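Local coordinates for protein 4,5-DOPA dioxygenase extradiol (Escherichia coli, PDB 2PW6) that opens the aromatic ring of L-DOPA in vitro by extradiol cleavage between carbons 4 and 5, although its physiological substrate is unknown, at residues P148-F153 against P210-P215; N204-G209 against G243-Q248. All coordinates share one frame; numbering follows the deposited sequence.

Interaction 1 (P148-F153 against P210-P215); sequences PAAWHF and PVEQHP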
# COMPACT_ATOMS: atom_id res chain seq x y z
N PRO A 148 -11.90 -19.91 9.37
CA PRO A 148 -12.67 -19.12 10.31
C PRO A 148 -11.85 -18.62 11.48
O PRO A 148 -10.76 -19.13 11.75
CB PRO A 148 -13.74 -20.13 10.81
CG PRO A 148 -13.01 -21.50 10.74
CD PRO A 148 -12.19 -21.37 9.48
N ALA A 149 -12.43 -17.67 12.21
CA ALA A 149 -11.79 -16.98 13.33
C ALA A 149 -11.17 -17.88 14.40
O ALA A 149 -10.13 -17.51 15.00
CB ALA A 149 -12.79 -16.00 13.99
N ALA A 150 -11.85 -19.00 14.69
CA ALA A 150 -11.45 -19.99 15.68
C ALA A 150 -10.09 -20.63 15.29
O ALA A 150 -9.22 -20.86 16.13
CB ALA A 150 -12.54 -21.07 15.80
N TRP A 151 -9.94 -20.87 14.00
CA TRP A 151 -8.75 -21.44 13.39
C TRP A 151 -7.55 -20.48 13.55
O TRP A 151 -6.46 -20.89 14.00
CB TRP A 151 -9.07 -21.75 11.91
CG TRP A 151 -8.03 -22.56 11.22
CD1 TRP A 151 -8.01 -23.93 11.03
CD2 TRP A 151 -6.83 -22.05 10.60
NE1 TRP A 151 -6.88 -24.29 10.33
CE2 TRP A 151 -6.14 -23.16 10.05
CE3 TRP A 151 -6.28 -20.77 10.45
CZ2 TRP A 151 -4.93 -23.03 9.36
CZ3 TRP A 151 -5.08 -20.63 9.75
CH2 TRP A 151 -4.41 -21.76 9.22
N HIS A 152 -7.75 -19.21 13.21
CA HIS A 152 -6.74 -18.19 13.46
C HIS A 152 -6.38 -18.05 14.93
O HIS A 152 -5.21 -17.83 15.24
CB HIS A 152 -7.17 -16.87 12.88
CG HIS A 152 -7.48 -16.96 11.42
ND1 HIS A 152 -6.49 -17.08 10.47
CD2 HIS A 152 -8.66 -17.03 10.75
CE1 HIS A 152 -7.05 -17.16 9.27
NE2 HIS A 152 -8.37 -17.14 9.41
N PHE A 153 -7.36 -18.20 15.82
CA PHE A 153 -7.07 -18.29 17.27
C PHE A 153 -6.21 -19.53 17.58
O PHE A 153 -5.22 -19.43 18.32
CB PHE A 153 -8.36 -18.29 18.12
CG PHE A 153 -8.12 -18.24 19.63
CD1 PHE A 153 -8.10 -17.03 20.30
CD2 PHE A 153 -7.93 -19.41 20.36
CE1 PHE A 153 -7.88 -16.98 21.68
CE2 PHE A 153 -7.68 -19.37 21.73
CZ PHE A 153 -7.67 -18.15 22.39
N PRO A 210 -13.86 -22.54 26.21
CA PRO A 210 -13.75 -23.14 24.87
C PRO A 210 -13.67 -22.08 23.78
O PRO A 210 -14.44 -21.13 23.80
CB PRO A 210 -15.05 -23.95 24.71
CG PRO A 210 -15.63 -24.07 26.11
CD PRO A 210 -15.15 -22.86 26.86
N VAL A 211 -12.74 -22.27 22.84
CA VAL A 211 -12.46 -21.34 21.73
C VAL A 211 -13.74 -20.95 20.97
O VAL A 211 -14.00 -19.77 20.74
CB VAL A 211 -11.36 -21.93 20.76
CG1 VAL A 211 -11.75 -23.32 20.25
CG2 VAL A 211 -11.03 -20.98 19.60
N GLU A 212 -14.54 -21.96 20.63
CA GLU A 212 -15.81 -21.81 19.93
C GLU A 212 -16.79 -20.85 20.59
O GLU A 212 -17.66 -20.28 19.92
CB GLU A 212 -16.48 -23.18 19.78
CG GLU A 212 -15.72 -24.18 18.92
CD GLU A 212 -15.61 -23.75 17.45
OE1 GLU A 212 -14.84 -22.81 17.15
OE2 GLU A 212 -16.28 -24.39 16.59
N GLN A 213 -16.65 -20.67 21.90
CA GLN A 213 -17.50 -19.76 22.66
C GLN A 213 -16.78 -18.45 23.04
O GLN A 213 -17.33 -17.66 23.82
CB GLN A 213 -18.07 -20.45 23.93
CG GLN A 213 -18.30 -21.97 23.87
CD GLN A 213 -19.46 -22.40 22.95
OE1 GLN A 213 -20.23 -21.57 22.44
NE2 GLN A 213 -19.59 -23.72 22.74
N HIS A 214 -15.59 -18.20 22.50
CA HIS A 214 -14.86 -16.94 22.80
C HIS A 214 -15.55 -15.76 22.10
O HIS A 214 -15.74 -15.79 20.89
CB HIS A 214 -13.39 -17.03 22.37
CG HIS A 214 -12.48 -16.04 23.04
ND1 HIS A 214 -12.70 -14.68 23.03
CD2 HIS A 214 -11.30 -16.22 23.70
CE1 HIS A 214 -11.72 -14.07 23.68
NE2 HIS A 214 -10.86 -14.98 24.09
N PRO A 215 -15.95 -14.72 22.88
CA PRO A 215 -16.55 -13.48 22.35
C PRO A 215 -15.73 -12.83 21.25
O PRO A 215 -16.29 -12.35 20.27
CB PRO A 215 -16.58 -12.57 23.59
CG PRO A 215 -16.74 -13.49 24.71
CD PRO A 215 -15.88 -14.68 24.35
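Ala-150 and Phe-153, in the first turns of helix 149-159, face Val-211 and Glu-212 of a short 3-10 turn, and His-214 just after it, in the long loop that follows helix 192-202. Pro-148 is the N-cap residue of the helix, and the 3-10 turn is held by Gln-213 N bonding to Pro-210 O and His-214 N to Val-211 O. The contact is carried by carbon-to-carbon contacts, with one carboxylate oxygen at the margin. Val-211 leads with CG2, which lies anti to its backbone N and approaches Phe-153 CD2 at 3.6 Å, the two side chains sliding past each other in opposite directions. The same methyl lies 4.1 Å from Ala-150 CB, so a branched residue on the turn meets both a small and a large partner on the helix. Phe-153 has CG anti to its own N (chi1 -175°), and its CE1 comes 4.0 Å from His-214 CD2. The two side chains cross at about a right angle, with ring planes inclined at 50°. At the more exposed margin, Glu-212 bends at chi2 and brings OE1 back to 3.2 Å from Ala-150 CB. The small Ala-150 suits this close approach. His-214 ND1 is hydrogen-bonded to Leu-216 N, which helps hold the ring's rotation. Phe-153 also packs on Val-217 and on Leu-242 of helix 236-243, while Trp-151 and His-152 on the same helical turn reach strand 138-144 of the main sheet through Asp-144 and Ile-143.

Interaction 2 (N204-G209 against G243-Q248); sequences NLTWQG and GAWDGQ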
# COMPACT_ATOMS: atom_id res chain seq x y z
N ASN A 204 -12.99 -8.28 26.73
CA ASN A 204 -12.99 -9.72 26.51
C ASN A 204 -11.64 -10.30 26.18
O ASN A 204 -11.54 -11.46 25.81
CB ASN A 204 -14.00 -10.08 25.44
CG ASN A 204 -15.40 -10.01 25.96
OD1 ASN A 204 -15.82 -10.86 26.74
ND2 ASN A 204 -16.14 -8.99 25.52
N LEU A 205 -10.60 -9.49 26.35
CA LEU A 205 -9.21 -9.90 26.10
C LEU A 205 -8.83 -11.09 26.95
O LEU A 205 -8.18 -12.04 26.48
CB LEU A 205 -8.26 -8.72 26.37
CG LEU A 205 -8.42 -7.55 25.39
CD1 LEU A 205 -7.43 -6.41 25.68
CD2 LEU A 205 -8.30 -8.06 23.94
N THR A 206 -9.30 -11.05 28.20
CA THR A 206 -8.94 -12.01 29.23
C THR A 206 -9.93 -13.16 29.36
O THR A 206 -9.88 -13.92 30.32
CB THR A 206 -8.79 -11.30 30.59
OG1 THR A 206 -10.03 -10.67 30.94
CG2 THR A 206 -7.71 -10.22 30.54
N TRP A 207 -10.85 -13.29 28.39
CA TRP A 207 -11.84 -14.36 28.41
C TRP A 207 -11.21 -15.75 28.34
O TRP A 207 -10.30 -15.99 27.54
CB TRP A 207 -12.84 -14.21 27.27
CG TRP A 207 -14.03 -15.14 27.36
CD1 TRP A 207 -15.21 -14.87 28.00
CD2 TRP A 207 -14.17 -16.47 26.80
NE1 TRP A 207 -16.07 -15.95 27.87
CE2 TRP A 207 -15.46 -16.94 27.15
CE3 TRP A 207 -13.31 -17.31 26.06
CZ2 TRP A 207 -15.93 -18.21 26.76
CZ3 TRP A 207 -13.79 -18.58 25.67
CH2 TRP A 207 -15.08 -19.01 26.02
N GLN A 208 -11.70 -16.67 29.17
CA GLN A 208 -11.18 -18.03 29.21
C GLN A 208 -12.31 -19.04 29.05
O GLN A 208 -13.39 -18.85 29.60
CB GLN A 208 -10.46 -18.29 30.53
CG GLN A 208 -9.41 -17.24 30.90
CD GLN A 208 -8.30 -17.84 31.75
OE1 GLN A 208 -8.20 -19.06 31.88
NE2 GLN A 208 -7.46 -16.99 32.31
N GLY A 209 -12.05 -20.09 28.28
CA GLY A 209 -13.04 -21.14 28.05
C GLY A 209 -12.86 -21.78 26.69
O GLY A 209 -11.82 -21.58 26.06
N GLY A 243 -4.43 -16.05 20.91
CA GLY A 243 -4.20 -17.51 20.89
C GLY A 243 -2.98 -17.92 21.72
O GLY A 243 -2.97 -18.99 22.31
N ALA A 244 -1.99 -17.03 21.79
CA ALA A 244 -0.71 -17.24 22.47
C ALA A 244 -0.69 -16.97 23.98
O ALA A 244 0.35 -17.17 24.65
CB ALA A 244 0.39 -16.41 21.77
N TRP A 245 -1.82 -16.50 24.52
CA TRP A 245 -1.95 -16.23 25.97
C TRP A 245 -2.13 -17.53 26.75
O TRP A 245 -2.96 -18.37 26.38
CB TRP A 245 -3.15 -15.31 26.21
CG TRP A 245 -3.32 -14.79 27.62
CD1 TRP A 245 -2.36 -14.21 28.41
CD2 TRP A 245 -4.54 -14.76 28.38
NE1 TRP A 245 -2.90 -13.84 29.61
CE2 TRP A 245 -4.23 -14.17 29.63
CE3 TRP A 245 -5.85 -15.18 28.12
CZ2 TRP A 245 -5.21 -13.99 30.63
CZ3 TRP A 245 -6.82 -15.01 29.13
CH2 TRP A 245 -6.49 -14.41 30.36
N ASP A 246 -1.37 -17.70 27.83
CA ASP A 246 -1.48 -18.94 28.64
C ASP A 246 -2.64 -18.99 29.67
O ASP A 246 -2.92 -20.06 30.25
CB ASP A 246 -0.13 -19.29 29.33
CG ASP A 246 0.31 -18.23 30.33
OD1 ASP A 246 -0.49 -17.32 30.65
OD2 ASP A 246 1.48 -18.29 30.80
N GLY A 247 -3.32 -17.85 29.87
CA GLY A 247 -4.35 -17.70 30.90
C GLY A 247 -3.85 -17.06 32.20
O GLY A 247 -4.65 -16.74 33.08
N GLN A 248 -2.54 -16.84 32.31
CA GLN A 248 -1.92 -16.49 33.57
C GLN A 248 -1.15 -15.17 33.53
O GLN A 248 -1.35 -14.29 34.37
CB GLN A 248 -0.97 -17.62 34.03
CG GLN A 248 -0.93 -17.82 35.54
CD GLN A 248 -2.31 -18.19 36.12
OE1 GLN A 248 -3.04 -19.03 35.58
NE2 GLN A 248 -2.67 -17.55 37.23
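Gln-208 has CG anti to its carbonyl carbon (chi1 -51°) and Trp-245 has CG anti to its backbone N (chi1 -172°); from there the extended glutamine crosses the indole at about a right angle. Gln-208 CG rests 3.8 Å from Trp-245 CZ3, and NE2 lies 3.4 Å from CH2, with the amide plane turned 82° from the ring. That amide then donates NE2-H to Gly-247 O at 2.9 Å, a bent bond that meets a lone pair in the carbonyl plane. Glutamine suits the place because its CG packs against the CZ3-CH2 end of the indole while its amide reaches the backbone beyond. Thr-206 O approaches the indole edge, 3.4 Å from Trp-245 CH2, and Thr-206 CB adds a contact of 3.9 Å to the same atom. Gly-247 N sits 3.6 Å above the ring plane of Trp-245, over its centre; the positive phi there suits glycine. Asp-246 OD1 closes an Asx turn by accepting Gln-248 N at 2.7 Å. Trp-245 NE1 is hydrogen-bonded to Glu-249 O. An alanine in place of Trp-245 would probably leave that carbonyl without its donor and open a gap beside Gln-208 and Thr-206. The indole also packs on Ile-251 and Ile-270, so this surface contact joins two loops at the edge of the main sheet formed by strands 268-270 and 251-252, just beyond helix 236-243.

How the interactions relate
The segments alternate along the chain, in the order 148-153, 204-209, 210-215, 243-248, and the middle two are consecutive pieces of one loop after helix 192-202. Interaction 1 ties that loop to the start of helix 149-159, and interaction 2 ties it to the loop leaving helix 236-243. Their centres lie 11 Å apart on the same side of the chain's centre. They touch directly: His-214 CD2 is 3.3 Å from Trp-207 CE3, where the two rings meet obliquely. Helix 236-243 is a shared neighbour, packing against Phe-153 and leading into segment 243-248. Both contacts lie within the LigB-family region but away from the zinc-binding histidines.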